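Local coordinates for sporozoite surface protein 2 (Plasmodium vivax, PDB 4HQO) that serves as a surface receptor for gliding motility of malaria sporozoites, its extracellular part joining a metal-binding von Willebrand factor A domain to a thrombospondin repeat, at residues P42-L47 with A190-V196. The protein carries 4 engineered substitutions. Residues are numbered along the deposited sequence; the frame is centred on the assembly and turned at random.
Sequences PMLNGL and ADWNEAV
M43 reaches across to the first turn of helix 192-203 and lies against W192 and A195. Its CG stands anti to the backbone N (chi1 169°), and the chain then bends at chi2 and chi3, bringing the thioether round to the other helix. SD rests 3.7 Å from CB of A195, while CE comes up to the peptide between D191 and W192, 3.5 Å from W192 N. A flexible, unbranched methionine suits this place because it can fold along the uneven surface where the loop turns into helix; the small A195 lets the sulfur come close.

One turn on, G46 faces the indole of W192. Its CA lies 4.0 Å from the centroid of the six-membered ring, an off-centre CH-pi contact, and its O approaches W192 CE3 obliquely at 3.6 Å. Having no side chain, glycine lets the broad, flat ring settle directly on the helix backbone. N193 OD1 lies over the rim of the opposite face. L47, an apolar side chain in a buried position, closes the segment: beta-branched V196 can set one methyl, CG2, against both the indole edge, in its plane, and L47 CA, 4.1 Å away, and L47 CD1 adds a looser apolar touch.

The segment axes approach to 8.9 Å and cross at -44°, pairing two helices of the von Willebrand factor A domain on the same side of its central sheet. Beneath them, M43 and A195 both touch I160 of strand 156-161, M43 also reaches M132 of strand 126-133, and L44 packs on strand 19-26. L44 also touches V90 of the neighbouring helix 83-96.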
# COMPACT_ATOMS: atom_id res chain seq x y z
N PRO A 42 -10.59 12.62 18.94
CA PRO A 42 -11.81 12.08 18.33
C PRO A 42 -11.69 11.83 16.82
O PRO A 42 -12.31 10.92 16.31
CB PRO A 42 -12.85 13.17 18.61
CG PRO A 42 -12.34 13.88 19.82
CD PRO A 42 -10.84 13.89 19.64
N MET A 43 -10.89 12.64 16.11
CA MET A 43 -10.70 12.45 14.67
C MET A 43 -9.98 11.13 14.39
O MET A 43 -10.38 10.38 13.51
CB MET A 43 -9.89 13.61 14.07
CG MET A 43 -9.40 13.36 12.63
SD MET A 43 -10.74 13.37 11.42
CE MET A 43 -11.43 15.01 11.71
N LEU A 44 -8.93 10.87 15.16
CA LEU A 44 -8.16 9.64 15.00
C LEU A 44 -8.98 8.41 15.34
O LEU A 44 -8.86 7.37 14.70
CB LEU A 44 -6.92 9.68 15.89
CG LEU A 44 -5.77 10.60 15.49
CD1 LEU A 44 -4.82 10.73 16.66
CD2 LEU A 44 -5.06 10.01 14.29
N ASN A 45 -9.82 8.53 16.36
CA ASN A 45 -10.66 7.43 16.76
C ASN A 45 -11.66 7.05 15.69
O ASN A 45 -11.77 5.88 15.34
CB ASN A 45 -11.38 7.75 18.07
CG ASN A 45 -10.54 7.45 19.29
OD1 ASN A 45 -9.69 6.56 19.25
ND2 ASN A 45 -10.76 8.18 20.37
N GLY A 46 -12.40 8.04 15.18
CA GLY A 46 -13.42 7.80 14.17
C GLY A 46 -12.80 7.34 12.86
O GLY A 46 -13.34 6.48 12.18
N LEU A 47 -11.66 7.92 12.51
CA LEU A 47 -10.96 7.52 11.31
C LEU A 47 -10.55 6.05 11.38
O LEU A 47 -10.91 5.25 10.52
CB LEU A 47 -9.73 8.39 11.11
CG LEU A 47 -8.91 8.28 9.84
CD1 LEU A 47 -9.80 8.45 8.63
CD2 LEU A 47 -7.83 9.36 9.86
N ALA A 190 -13.54 19.26 8.35
CA ALA A 190 -14.70 19.14 9.23
C ALA A 190 -14.47 18.06 10.29
O ALA A 190 -13.41 18.00 10.90
CB ALA A 190 -15.95 18.86 8.42
N ASP A 191 -15.46 17.20 10.51
CA ASP A 191 -15.32 16.16 11.52
C ASP A 191 -14.83 14.85 10.92
O ASP A 191 -14.56 14.76 9.72
CB ASP A 191 -16.63 15.96 12.28
CG ASP A 191 -16.84 17.03 13.35
OD1 ASP A 191 -15.83 17.60 13.82
OD2 ASP A 191 -18.01 17.29 13.72
N TRP A 192 -14.72 13.82 11.76
CA TRP A 192 -14.22 12.53 11.30
C TRP A 192 -15.12 11.88 10.25
O TRP A 192 -14.64 11.12 9.41
CB TRP A 192 -14.00 11.57 12.47
CG TRP A 192 -15.27 11.08 13.11
CD1 TRP A 192 -15.92 11.65 14.17
CD2 TRP A 192 -16.03 9.92 12.75
NE1 TRP A 192 -17.04 10.92 14.48
CE2 TRP A 192 -17.13 9.85 13.62
CE3 TRP A 192 -15.89 8.94 11.76
CZ2 TRP A 192 -18.09 8.84 13.54
CZ3 TRP A 192 -16.84 7.93 11.68
CH2 TRP A 192 -17.92 7.89 12.57
N ASN A 193 -16.42 12.18 10.30
CA ASN A 193 -17.34 11.65 9.31
C ASN A 193 -16.96 12.12 7.90
O ASN A 193 -16.93 11.32 6.97
CB ASN A 193 -18.78 12.07 9.62
CG ASN A 193 -19.19 11.71 11.03
OD1 ASN A 193 -18.87 12.42 11.99
ND2 ASN A 193 -19.91 10.60 11.17
N GLU A 194 -16.66 13.40 7.77
CA GLU A 194 -16.24 13.96 6.48
C GLU A 194 -14.89 13.41 6.04
O GLU A 194 -14.66 13.18 4.86
CB GLU A 194 -16.21 15.49 6.53
CG GLU A 194 -17.59 16.14 6.59
CD GLU A 194 -18.21 16.12 7.99
OE1 GLU A 194 -17.48 15.84 8.97
OE2 GLU A 194 -19.42 16.41 8.10
N ALA A 195 -14.00 13.20 7.00
CA ALA A 195 -12.68 12.66 6.71
C ALA A 195 -12.81 11.22 6.21
O ALA A 195 -12.11 10.82 5.29
CB ALA A 195 -11.80 12.72 7.96
N VAL A 196 -13.70 10.45 6.83
CA VAL A 196 -13.92 9.07 6.42
C VAL A 196 -14.48 9.00 5.00
O VAL A 196 -14.03 8.18 4.19
CB VAL A 196 -14.85 8.33 7.42
CG1 VAL A 196 -15.48 7.09 6.77
CG2 VAL A 196 -14.06 7.96 8.66